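Local coordinates for LbaCas13a H328A (C2c2) (Lachnospiraceae bacterium NK4A179, PDB 5WLH), which binds a CRISPR guide RNA and, as a Cas13a enzyme, is expected to cleave RNA once the guide has paired with its target, at residues K596-S601 / G617-E622; Y600-D605 / S900-K905; H1295-R1300 / D1353-R1358; S1261-Y1266 / I1328-K1333. One frame throughout, in Å; residues are numbered along the deposited sequence.

Contact 1: K596-S601 / G617-E622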
# COMPACT_ATOMS: atom_id res chain seq x y z
N LYS A 596 -20.45 -13.62 16.63
CA LYS A 596 -20.51 -12.19 16.36
C LYS A 596 -19.72 -11.39 17.39
O LYS A 596 -19.00 -10.45 17.04
CB LYS A 596 -21.97 -11.73 16.33
CG LYS A 596 -22.18 -10.25 16.10
CD LYS A 596 -23.63 -9.85 16.37
CE LYS A 596 -23.95 -9.83 17.86
NZ LYS A 596 -23.31 -8.70 18.61
N ASP A 597 -19.85 -11.76 18.67
CA ASP A 597 -19.12 -11.06 19.73
C ASP A 597 -17.61 -11.28 19.63
O ASP A 597 -16.84 -10.38 19.96
CB ASP A 597 -19.59 -11.54 21.10
CG ASP A 597 -20.96 -11.02 21.46
OD1 ASP A 597 -21.45 -10.10 20.78
OD2 ASP A 597 -21.54 -11.55 22.44
N VAL A 598 -17.17 -12.49 19.27
CA VAL A 598 -15.73 -12.69 19.08
C VAL A 598 -15.21 -11.74 18.03
O VAL A 598 -14.21 -11.05 18.23
CB VAL A 598 -15.42 -14.14 18.70
CG1 VAL A 598 -13.91 -14.27 18.49
CG2 VAL A 598 -15.89 -15.09 19.79
N ILE A 599 -15.89 -11.69 16.88
CA ILE A 599 -15.42 -10.87 15.77
C ILE A 599 -15.44 -9.41 16.17
O ILE A 599 -14.46 -8.68 15.95
CB ILE A 599 -16.26 -11.12 14.51
CG1 ILE A 599 -16.08 -12.56 14.03
CG2 ILE A 599 -15.90 -10.12 13.36
CD1 ILE A 599 -17.12 -12.96 12.99
N TYR A 600 -16.55 -8.97 16.77
CA TYR A 600 -16.67 -7.58 17.20
C TYR A 600 -15.54 -7.20 18.15
O TYR A 600 -15.05 -6.07 18.10
CB TYR A 600 -18.03 -7.34 17.86
CG TYR A 600 -18.13 -5.94 18.40
CD1 TYR A 600 -18.33 -4.87 17.54
CD2 TYR A 600 -17.97 -5.68 19.76
CE1 TYR A 600 -18.38 -3.58 18.01
CE2 TYR A 600 -18.03 -4.40 20.25
CZ TYR A 600 -18.23 -3.36 19.38
OH TYR A 600 -18.28 -2.09 19.87
N SER A 601 -15.13 -8.12 19.02
CA SER A 601 -14.11 -7.79 20.00
C SER A 601 -12.78 -7.47 19.35
O SER A 601 -11.94 -6.83 19.98
CB SER A 601 -13.94 -8.91 21.02
OG SER A 601 -13.31 -10.04 20.47
N GLY A 617 -12.76 -12.24 27.23
CA GLY A 617 -13.87 -12.28 26.28
C GLY A 617 -15.18 -12.59 26.98
O GLY A 617 -15.26 -13.47 27.84
N LYS A 618 -16.23 -11.86 26.60
CA LYS A 618 -17.56 -12.03 27.17
C LYS A 618 -18.29 -13.25 26.63
O LYS A 618 -19.25 -13.71 27.25
CB LYS A 618 -18.42 -10.79 26.91
CG LYS A 618 -19.04 -10.77 25.51
CD LYS A 618 -19.60 -9.40 25.14
CE LYS A 618 -20.92 -9.12 25.83
NZ LYS A 618 -22.09 -9.53 25.00
N TRP A 619 -17.87 -13.76 25.47
CA TRP A 619 -18.53 -14.89 24.85
C TRP A 619 -18.23 -16.17 25.63
O TRP A 619 -17.51 -16.18 26.63
CB TRP A 619 -18.08 -15.05 23.40
CG TRP A 619 -16.59 -15.21 23.27
CD1 TRP A 619 -15.89 -16.38 23.29
CD2 TRP A 619 -15.63 -14.17 23.12
NE1 TRP A 619 -14.54 -16.13 23.16
CE2 TRP A 619 -14.35 -14.78 23.06
CE3 TRP A 619 -15.71 -12.77 23.02
CZ2 TRP A 619 -13.18 -14.04 22.90
CZ3 TRP A 619 -14.54 -12.04 22.87
CH2 TRP A 619 -13.29 -12.68 22.81
N ASN A 620 -18.77 -17.27 25.12
CA ASN A 620 -18.55 -18.59 25.70
C ASN A 620 -17.17 -19.07 25.27
O ASN A 620 -17.01 -19.72 24.24
CB ASN A 620 -19.64 -19.55 25.26
CG ASN A 620 -19.62 -20.83 26.03
OD1 ASN A 620 -18.56 -21.26 26.51
ND2 ASN A 620 -20.78 -21.47 26.16
N LYS A 621 -16.16 -18.74 26.08
CA LYS A 621 -14.79 -19.10 25.72
C LYS A 621 -14.62 -20.61 25.69
O LYS A 621 -13.83 -21.13 24.90
CB LYS A 621 -13.78 -18.49 26.70
CG LYS A 621 -13.85 -16.98 26.81
CD LYS A 621 -12.82 -16.49 27.83
CE LYS A 621 -12.68 -17.47 29.00
NZ LYS A 621 -12.63 -16.78 30.31
N GLU A 622 -15.34 -21.33 26.55
CA GLU A 622 -15.23 -22.78 26.54
C GLU A 622 -15.74 -23.35 25.23
O GLU A 622 -15.16 -24.29 24.68
CB GLU A 622 -15.99 -23.37 27.73
CG GLU A 622 -15.33 -23.07 29.08
CD GLU A 622 -15.56 -21.64 29.56
OE1 GLU A 622 -16.65 -21.08 29.30
OE2 GLU A 622 -14.64 -21.07 30.19

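Contact 2: Y600-D605 / S900-K905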
# COMPACT_ATOMS: atom_id res chain seq x y z
N TYR A 600 -16.55 -8.97 16.77
CA TYR A 600 -16.67 -7.58 17.20
C TYR A 600 -15.54 -7.20 18.15
O TYR A 600 -15.05 -6.07 18.10
CB TYR A 600 -18.03 -7.34 17.86
CG TYR A 600 -18.13 -5.94 18.40
CD1 TYR A 600 -18.33 -4.87 17.54
CD2 TYR A 600 -17.97 -5.68 19.76
CE1 TYR A 600 -18.38 -3.58 18.01
CE2 TYR A 600 -18.03 -4.40 20.25
CZ TYR A 600 -18.23 -3.36 19.38
OH TYR A 600 -18.28 -2.09 19.87
N SER A 601 -15.13 -8.12 19.02
CA SER A 601 -14.11 -7.79 20.00
C SER A 601 -12.78 -7.47 19.35
O SER A 601 -11.94 -6.83 19.98
CB SER A 601 -13.94 -8.91 21.02
OG SER A 601 -13.31 -10.04 20.47
N MET A 602 -12.59 -7.88 18.10
CA MET A 602 -11.37 -7.53 17.39
C MET A 602 -11.49 -6.20 16.65
O MET A 602 -10.47 -5.65 16.22
CB MET A 602 -11.01 -8.64 16.39
CG MET A 602 -9.51 -8.71 16.13
SD MET A 602 -9.05 -10.24 15.30
CE MET A 602 -7.36 -10.36 15.85
N ARG A 603 -12.70 -5.67 16.48
CA ARG A 603 -12.83 -4.40 15.80
C ARG A 603 -12.38 -3.27 16.71
O ARG A 603 -12.77 -3.21 17.88
CB ARG A 603 -14.27 -4.16 15.34
CG ARG A 603 -14.37 -3.05 14.29
CD ARG A 603 -15.61 -3.24 13.44
NE ARG A 603 -16.75 -2.67 14.15
CZ ARG A 603 -18.00 -2.69 13.69
NH1 ARG A 603 -18.97 -2.15 14.40
NH2 ARG A 603 -18.28 -3.25 12.52
N ASN A 604 -11.55 -2.37 16.17
CA ASN A 604 -10.99 -1.28 16.97
C ASN A 604 -10.25 -1.80 18.20
O ASN A 604 -10.15 -1.10 19.21
CB ASN A 604 -12.07 -0.28 17.38
CG ASN A 604 -12.64 0.49 16.19
OD1 ASN A 604 -13.57 0.03 15.53
ND2 ASN A 604 -12.08 1.65 15.93
N ASP A 605 -9.74 -3.03 18.13
CA ASP A 605 -8.96 -3.61 19.22
C ASP A 605 -7.51 -3.20 19.02
O ASP A 605 -6.82 -3.75 18.16
CB ASP A 605 -9.11 -5.13 19.25
CG ASP A 605 -8.50 -5.76 20.51
OD1 ASP A 605 -8.27 -5.03 21.50
OD2 ASP A 605 -8.28 -6.99 20.51
N SER A 900 -6.78 -18.25 26.16
CA SER A 900 -6.53 -16.94 25.54
C SER A 900 -7.75 -16.49 24.74
O SER A 900 -8.03 -17.02 23.65
CB SER A 900 -5.30 -17.00 24.64
OG SER A 900 -5.14 -15.78 23.93
N SER A 901 -8.45 -15.48 25.26
CA SER A 901 -9.47 -14.78 24.48
C SER A 901 -8.89 -14.21 23.19
O SER A 901 -9.55 -14.21 22.14
CB SER A 901 -10.08 -13.66 25.31
OG SER A 901 -11.00 -14.18 26.25
N GLU A 902 -7.65 -13.71 23.23
CA GLU A 902 -7.07 -13.10 22.03
C GLU A 902 -6.79 -14.13 20.95
O GLU A 902 -7.06 -13.88 19.77
CB GLU A 902 -5.80 -12.33 22.39
CG GLU A 902 -5.15 -11.64 21.18
CD GLU A 902 -5.94 -10.44 20.69
OE1 GLU A 902 -6.81 -9.94 21.44
OE2 GLU A 902 -5.68 -9.99 19.54
N LEU A 903 -6.24 -15.30 21.32
CA LEU A 903 -6.08 -16.35 20.32
C LEU A 903 -7.43 -16.76 19.74
O LEU A 903 -7.55 -17.01 18.54
CB LEU A 903 -5.36 -17.57 20.92
CG LEU A 903 -3.84 -17.42 21.03
CD1 LEU A 903 -3.22 -18.66 21.68
CD2 LEU A 903 -3.18 -17.13 19.65
N GLN A 904 -8.47 -16.82 20.58
CA GLN A 904 -9.80 -17.15 20.06
C GLN A 904 -10.27 -16.13 19.02
O GLN A 904 -10.94 -16.50 18.04
CB GLN A 904 -10.78 -17.28 21.22
CG GLN A 904 -10.43 -18.50 22.10
CD GLN A 904 -11.40 -18.68 23.26
OE1 GLN A 904 -12.45 -18.03 23.32
NE2 GLN A 904 -11.04 -19.52 24.21
N LYS A 905 -9.95 -14.86 19.21
CA LYS A 905 -10.31 -13.86 18.21
C LYS A 905 -9.61 -14.12 16.89
O LYS A 905 -10.24 -14.06 15.82
CB LYS A 905 -9.95 -12.45 18.70
CG LYS A 905 -10.68 -11.95 19.92
CD LYS A 905 -10.17 -10.53 20.16
CE LYS A 905 -10.31 -10.11 21.58
NZ LYS A 905 -9.63 -8.81 21.77

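Contact 3: H1295-R1300 / D1353-R1358. With nucleotides of chain B.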
# COMPACT_ATOMS: atom_id res chain seq x y z
N HIS A 1295 -3.83 -8.09 -11.82
CA HIS A 1295 -4.59 -9.11 -12.53
C HIS A 1295 -4.44 -9.00 -14.03
O HIS A 1295 -5.28 -9.52 -14.78
CB HIS A 1295 -6.05 -9.02 -12.08
CG HIS A 1295 -6.19 -9.26 -10.62
ND1 HIS A 1295 -6.33 -10.53 -10.09
CD2 HIS A 1295 -6.08 -8.42 -9.56
CE1 HIS A 1295 -6.37 -10.45 -8.77
NE2 HIS A 1295 -6.23 -9.18 -8.42
N PHE A 1296 -3.37 -8.33 -14.47
CA PHE A 1296 -2.93 -8.20 -15.87
C PHE A 1296 -3.89 -7.39 -16.72
O PHE A 1296 -3.91 -7.53 -17.95
CB PHE A 1296 -2.66 -9.58 -16.48
CG PHE A 1296 -1.67 -10.37 -15.69
CD1 PHE A 1296 -0.34 -9.99 -15.66
CD2 PHE A 1296 -2.08 -11.42 -14.91
CE1 PHE A 1296 0.58 -10.69 -14.89
CE2 PHE A 1296 -1.17 -12.13 -14.15
CZ PHE A 1296 0.16 -11.77 -14.14
N VAL A 1297 -4.65 -6.50 -16.09
CA VAL A 1297 -5.59 -5.61 -16.78
C VAL A 1297 -5.04 -4.19 -16.70
O VAL A 1297 -4.82 -3.66 -15.61
CB VAL A 1297 -6.99 -5.70 -16.15
CG1 VAL A 1297 -7.97 -4.74 -16.85
CG2 VAL A 1297 -7.50 -7.13 -16.22
N ASN A 1298 -4.79 -3.58 -17.87
CA ASN A 1298 -4.31 -2.20 -17.96
C ASN A 1298 -5.49 -1.29 -18.25
O ASN A 1298 -6.19 -1.49 -19.24
CB ASN A 1298 -3.33 -2.01 -19.11
CG ASN A 1298 -1.96 -2.47 -18.80
OD1 ASN A 1298 -1.09 -1.67 -18.44
ND2 ASN A 1298 -1.72 -3.75 -18.99
N VAL A 1299 -5.69 -0.26 -17.41
CA VAL A 1299 -6.78 0.66 -17.68
C VAL A 1299 -6.22 2.06 -17.83
O VAL A 1299 -5.20 2.42 -17.23
CB VAL A 1299 -7.88 0.61 -16.59
CG1 VAL A 1299 -8.36 -0.82 -16.42
CG2 VAL A 1299 -7.39 1.20 -15.26
N ARG A 1300 -6.85 2.85 -18.71
CA ARG A 1300 -6.50 4.24 -18.93
C ARG A 1300 -7.61 5.11 -18.34
O ARG A 1300 -8.72 5.15 -18.87
CB ARG A 1300 -6.30 4.54 -20.42
CG ARG A 1300 -5.13 3.81 -21.04
CD ARG A 1300 -4.97 4.20 -22.53
NE ARG A 1300 -3.72 3.71 -23.11
CZ ARG A 1300 -3.64 2.68 -23.95
NH1 ARG A 1300 -4.74 2.03 -24.30
NH2 ARG A 1300 -2.46 2.30 -24.43
N ASP A 1353 -1.96 -12.34 -25.17
CA ASP A 1353 -2.77 -11.65 -24.18
C ASP A 1353 -2.95 -12.51 -22.93
O ASP A 1353 -3.47 -13.63 -23.02
CB ASP A 1353 -4.15 -11.33 -24.75
CG ASP A 1353 -4.11 -10.22 -25.76
OD1 ASP A 1353 -3.06 -9.55 -25.87
OD2 ASP A 1353 -5.14 -10.03 -26.44
N ALA A 1354 -2.56 -11.96 -21.78
CA ALA A 1354 -2.85 -12.62 -20.50
C ALA A 1354 -4.34 -12.86 -20.32
O ALA A 1354 -4.75 -13.89 -19.78
CB ALA A 1354 -2.31 -11.77 -19.34
N ARG A 1355 -5.17 -11.90 -20.74
CA ARG A 1355 -6.60 -11.91 -20.49
C ARG A 1355 -7.33 -11.64 -21.79
O ARG A 1355 -7.03 -10.67 -22.49
CB ARG A 1355 -6.99 -10.84 -19.46
CG ARG A 1355 -6.27 -11.01 -18.13
CD ARG A 1355 -6.63 -12.35 -17.54
NE ARG A 1355 -6.16 -12.50 -16.16
CZ ARG A 1355 -5.15 -13.29 -15.81
NH1 ARG A 1355 -4.49 -13.99 -16.72
NH2 ARG A 1355 -4.79 -13.36 -14.53
N ASP A 1356 -8.33 -12.47 -22.09
CA ASP A 1356 -9.04 -12.34 -23.35
C ASP A 1356 -10.15 -11.30 -23.22
O ASP A 1356 -10.41 -10.75 -22.14
CB ASP A 1356 -9.59 -13.70 -23.79
CG ASP A 1356 -10.40 -14.41 -22.70
OD1 ASP A 1356 -11.11 -13.73 -21.92
OD2 ASP A 1356 -10.34 -15.65 -22.62
N LYS A 1357 -10.83 -11.02 -24.34
CA LYS A 1357 -11.86 -9.99 -24.33
C LYS A 1357 -12.98 -10.32 -23.36
O LYS A 1357 -13.53 -9.42 -22.71
CB LYS A 1357 -12.42 -9.78 -25.74
CG LYS A 1357 -13.54 -8.74 -25.80
CD LYS A 1357 -13.99 -8.41 -27.24
CE LYS A 1357 -15.06 -7.31 -27.22
NZ LYS A 1357 -15.58 -6.96 -28.58
N ARG A 1358 -13.34 -11.60 -23.24
CA ARG A 1358 -14.43 -11.98 -22.35
C ARG A 1358 -14.08 -11.67 -20.89
O ARG A 1358 -14.92 -11.17 -20.13
CB ARG A 1358 -14.74 -13.45 -22.54
CG ARG A 1358 -15.70 -14.05 -21.53
CD ARG A 1358 -15.95 -15.48 -21.94
NE ARG A 1358 -16.96 -16.13 -21.12
CZ ARG A 1358 -17.60 -17.23 -21.51
NH1 ARG A 1358 -17.32 -17.76 -22.69
NH2 ARG A 1358 -18.51 -17.79 -20.73
P C B 40 -2.24 -17.31 -16.02
OP1 C B 40 -3.08 -16.47 -16.92
OP2 C B 40 -1.38 -18.40 -16.57
O5' C B 40 -1.29 -16.33 -15.21
C5' C B 40 -0.27 -16.89 -14.41
C4' C B 40 0.43 -15.84 -13.62
O4' C B 40 -0.48 -15.27 -12.65
C3' C B 40 1.60 -16.36 -12.80
O3' C B 40 2.77 -16.45 -13.60
C2' C B 40 1.70 -15.33 -11.68
O2' C B 40 2.43 -14.20 -12.11
C1' C B 40 0.23 -14.91 -11.49
N1 C B 40 -0.44 -15.53 -10.31
C2 C B 40 -0.09 -15.07 -9.03
O2 C B 40 0.79 -14.21 -8.93
N3 C B 40 -0.71 -15.61 -7.95
C4 C B 40 -1.66 -16.54 -8.10
N4 C B 40 -2.25 -17.04 -7.01
C5 C B 40 -2.04 -17.01 -9.39
C6 C B 40 -1.42 -16.48 -10.46
O HOH W 1 -6.21 -12.69 -11.62

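Contact 4: S1261-Y1266 / I1328-K1333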
# COMPACT_ATOMS: atom_id res chain seq x y z
N SER A 1261 -21.16 2.20 -8.43
CA SER A 1261 -20.15 1.29 -8.93
C SER A 1261 -18.90 1.37 -8.08
O SER A 1261 -18.72 2.29 -7.29
CB SER A 1261 -19.80 1.64 -10.37
OG SER A 1261 -19.45 3.00 -10.42
N PHE A 1262 -18.03 0.37 -8.25
CA PHE A 1262 -16.69 0.47 -7.69
C PHE A 1262 -16.00 1.75 -8.16
O PHE A 1262 -15.38 2.45 -7.37
CB PHE A 1262 -15.89 -0.78 -8.05
CG PHE A 1262 -16.06 -1.89 -7.05
CD1 PHE A 1262 -15.60 -1.73 -5.75
CD2 PHE A 1262 -16.69 -3.07 -7.40
CE1 PHE A 1262 -15.75 -2.75 -4.81
CE2 PHE A 1262 -16.84 -4.11 -6.46
CZ PHE A 1262 -16.37 -3.94 -5.16
N LEU A 1263 -16.09 2.07 -9.45
CA LEU A 1263 -15.49 3.31 -9.92
C LEU A 1263 -16.10 4.52 -9.24
O LEU A 1263 -15.40 5.49 -8.94
CB LEU A 1263 -15.64 3.45 -11.43
CG LEU A 1263 -14.59 2.68 -12.23
CD1 LEU A 1263 -14.95 2.80 -13.69
CD2 LEU A 1263 -13.18 3.24 -11.99
N GLY A 1264 -17.40 4.48 -8.99
CA GLY A 1264 -18.04 5.61 -8.33
C GLY A 1264 -17.62 5.75 -6.88
O GLY A 1264 -17.49 6.86 -6.37
N ILE A 1265 -17.41 4.62 -6.20
CA ILE A 1265 -16.96 4.67 -4.82
C ILE A 1265 -15.52 5.16 -4.76
O ILE A 1265 -15.18 6.06 -3.99
CB ILE A 1265 -17.12 3.30 -4.15
CG1 ILE A 1265 -18.60 2.94 -4.01
CG2 ILE A 1265 -16.46 3.31 -2.74
CD1 ILE A 1265 -18.86 1.43 -3.97
N TYR A 1266 -14.65 4.57 -5.60
CA TYR A 1266 -13.27 5.05 -5.68
C TYR A 1266 -13.25 6.53 -6.06
O TYR A 1266 -12.42 7.30 -5.55
CB TYR A 1266 -12.48 4.20 -6.67
CG TYR A 1266 -11.87 2.98 -6.03
CD1 TYR A 1266 -12.66 1.89 -5.68
CD2 TYR A 1266 -10.51 2.94 -5.72
CE1 TYR A 1266 -12.10 0.76 -5.05
CE2 TYR A 1266 -9.94 1.84 -5.10
CZ TYR A 1266 -10.75 0.77 -4.75
OH TYR A 1266 -10.19 -0.32 -4.12
N ILE A 1328 -13.82 9.37 -11.65
CA ILE A 1328 -12.81 8.57 -12.33
C ILE A 1328 -13.53 7.62 -13.26
O ILE A 1328 -14.39 6.84 -12.84
CB ILE A 1328 -11.95 7.79 -11.32
CG1 ILE A 1328 -11.28 8.75 -10.32
CG2 ILE A 1328 -10.95 6.93 -12.05
CD1 ILE A 1328 -10.67 8.03 -9.09
N THR A 1329 -13.21 7.70 -14.54
CA THR A 1329 -13.81 6.74 -15.44
C THR A 1329 -12.68 6.21 -16.29
O THR A 1329 -11.51 6.54 -16.05
CB THR A 1329 -14.92 7.39 -16.27
OG1 THR A 1329 -15.67 6.36 -16.92
CG2 THR A 1329 -14.35 8.37 -17.28
N ILE A 1330 -13.01 5.39 -17.28
CA ILE A 1330 -12.01 4.78 -18.14
C ILE A 1330 -12.26 5.29 -19.55
O ILE A 1330 -13.41 5.46 -19.96
CB ILE A 1330 -12.06 3.25 -18.04
CG1 ILE A 1330 -11.66 2.83 -16.62
CG2 ILE A 1330 -11.14 2.61 -19.04
CD1 ILE A 1330 -11.88 1.39 -16.31
N ARG A 1331 -11.17 5.58 -20.28
CA ARG A 1331 -11.27 6.10 -21.64
C ARG A 1331 -12.25 5.26 -22.46
O ARG A 1331 -12.16 4.03 -22.48
CB ARG A 1331 -9.89 6.10 -22.30
CG ARG A 1331 -9.71 7.15 -23.39
CD ARG A 1331 -8.25 7.32 -23.78
NE ARG A 1331 -7.73 6.13 -24.46
CZ ARG A 1331 -6.53 6.06 -25.01
NH1 ARG A 1331 -5.70 7.10 -24.96
NH2 ARG A 1331 -6.15 4.93 -25.62
N GLU A 1332 -13.21 5.94 -23.10
CA GLU A 1332 -14.28 5.22 -23.78
C GLU A 1332 -13.76 4.41 -24.96
O GLU A 1332 -14.35 3.37 -25.30
CB GLU A 1332 -15.35 6.22 -24.25
CG GLU A 1332 -15.48 7.43 -23.33
CD GLU A 1332 -16.54 8.42 -23.78
OE1 GLU A 1332 -17.61 7.97 -24.25
OE2 GLU A 1332 -16.30 9.64 -23.66
N LYS A 1333 -12.66 4.84 -25.57
CA LYS A 1333 -12.07 4.17 -26.72
C LYS A 1333 -10.69 3.64 -26.34
O LYS A 1333 -9.80 4.42 -25.98
CB LYS A 1333 -11.98 5.13 -27.91
CG LYS A 1333 -10.91 4.79 -28.93
CD LYS A 1333 -11.25 5.42 -30.28
CE LYS A 1333 -12.01 4.44 -31.16
NZ LYS A 1333 -11.19 3.25 -31.51

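Contact 1: K596-S601 / G617-E622
Val598 CG2 packs on the indole face of Trp619 in a CH-pi contact that joins the loop 617-620 to helix 588-602, just before Asn620 caps the next helix, 621-632. Trp619 CG stands between the backbone N and the carbonyl carbon (chi1 57°), which starts the indole toward Val598. CB sits 4.5 Å from Asp597 CB, and from CG onward the indole runs across the valine. Val598 CG2 stands over the five-membered ring, 3.4 Å from its centroid and 8° off the normal, so that CG, CD1, CD2, NE1 and CE2 share one methyl. NE1 gives its hydrogen to Gln904 OE1 on helix 901-911, fixing the ring's rotation. CE3 approaches the backbone of the helix, 4.0 Å from Asp597 O, and at the far rim CZ3 meets Ser601 OG at 3.4 Å. Gly617 CA lies against the opposite face. An alanine in place of Trp619 would probably open a gap over Val598 CG2 and leave Gln904 OE1 without its indole donor.

The exposed Lys618 crosses Asp597 at about a right angle and adds a salt bridge whose hydrogen bond, NZ to Asp597 OD2 at 3.3 Å, is weak. The same carboxylate holds Lys596, whose NZ meets OD1 at 3.2 Å. Ser601 OG is turned back into its own helix, giving a 2.6 Å hydrogen bond to Val598 O.

Contact 2: Y600-D605 / S900-K905
Lys905 reaches across from helix 901-911 and lies against the end of helix 588-602, contributing the most area of any residue here. Its chain is extended beyond CG. The carbons CG, CD and CE pass Ser601 OG in turn, with CD and OG 3.2 Å apart; that hydroxyl is already bonded to Val598 O in its own helix. NZ then arrives between two carboxylates. It makes a 2.6 Å salt bridge to Asp605 OD2, coming from above the carboxylate plane, 50° out of it, and a second within its own helix, to Glu902 OE1 at 3.1 Å on the syn side. The two acids reach toward each other tip to tip, Asp605 OD2 and Glu902 OE1 only 3.4 Å apart, and the ammonium they share would probably offset the repulsion in this buried spot.

Met602 comes next in area. Its chain lies obliquely across the root of the lysine, SD 4.2 Å from Lys905 CB, and CE ends 4.1 Å from Glu902 OE2. Thr502 and Val506 of helix 486-517 also pack against this methionine.

Asp605 is set in place by the type II turn from Met602 to Asp605, and its OD1 has a weak bond to His614 ND1. The turn carries Arg603 and Asn604, the start of an Arg-Asn-X-X-X-His sequence that is the signature of HEPN ribonuclease domains, so the salt-bridge network of Lys905 lies beside what is probably one HEPN motif.

Contact 3: H1295-R1300 / D1353-R1358
Ala1354 begins the contact, its CB 3.6 Å from Phe1296 CB. Its carbonyl oxygen accepts from the next side chain: Arg1355 NH1 reaches Ala1354 O at 3.1 Å, from above the carbonyl plane. The arginine chain bends at chi2 (-61°), which starts this turn back. NH1 also donates to OP1 of C40 of chain B at 2.9 Å, tying the loop to the RNA backbone. Phe1296 CD2 lies over one face of the guanidinium, near its rim, while NH2 sits 3.4 Å from CD2 at the edge of the ring; the two planes are 75° apart. NH2 has a weak bond to a water 2.6 Å from His1295 ND1, a histidine whose NE2 bonds to Glu1117 OE1. An alanine in place of Arg1355 would probably leave that phosphate oxygen without this donor and the Phe1296 edge without its guanidinium neighbour. Phe1296 brings CE2 to within 3.5 Å of C40 O4' of chain B. Asp1356 caps helix 1357-1368 through Tyr1359 N. Phe1296, at positive phi, closes helix 1284-1294 in a Schellman motif and leads into strand 1297-1310, while Ala1354 follows edge strand 1349-1353, with strand 1336-1344 between these two in the antiparallel sheet.

Contact 4: S1261-Y1266 / I1328-K1333
Leu1263 and Ile1328 form the dense half of this contact, where the first turn of helix 1262-1273 settles on the end of strand 1321-1330. Leucine CB is 3.9 Å from Ile1328 O, and CD2 is just as close to that oxygen, so the carbonyl sits under the branched chain. CD2 also meets Ile1328 CG2 at 4.3 Å. The other methyl, CD1, reaches farther along the strand and lies 4.3 Å from Ile1330 CD1. Ile1328 answers with its longer branch: CG1 is anti to the carbonyl carbon (chi1 -57°), and CD1 at the tip comes 4.0 Å from Tyr1266 O. Just beyond, Ser1267 OG bonds to both Leu1263 O and Ile1328 N, joining helix and strand.

The setting is an N-capped helix on the outermost strand of a four-stranded antiparallel sheet, probably in the second HEPN domain of the enzyme. Ser1261 OG accepts from Gly1264 N to cap the helix. The axes of helix 1262-1266 and strand 1328-1330 come within 7.9 Å, at 143° between their directions, so nearer antiparallel than parallel. Leu1367 of helix 1357-1368 and Leu1288 of helix 1284-1294 also pack on Leu1263.

Between the two isoleucines Thr1329, partly exposed, gives the leucine little more than its CA. Past Ile1330 the chain leaves the helix: Glu1332 and Lys1333 are exposed, and Arg1331 turns to its own loop, NE bonding to Lys1333 O at 3.1 Å.

Overall arrangement
Contacts 1 and 2 are neighbours on helix 588-602: their centres are 7 Å apart, they share Tyr600 and Ser601, and Gly617 N to Ser901 OG and Trp619 NE1 to Gln904 OE1, both 2.8 Å, join their second segments. Contacts 3 and 4 form another pair, centres 16 Å apart, meeting in neighbouring strands 1297-1310 and 1321-1330, where Arg1300 O lies 2.9 Å from Arg1331 N. Between the pairs nothing touches; the centres of contacts 2 and 4 are about 37 Å apart. Contact 3 holds the RNA directly, contact 4 has its nearest atom about 6 Å from it, and the nearest atoms of contacts 1 and 2 are about 20 and 16 Å from the RNA.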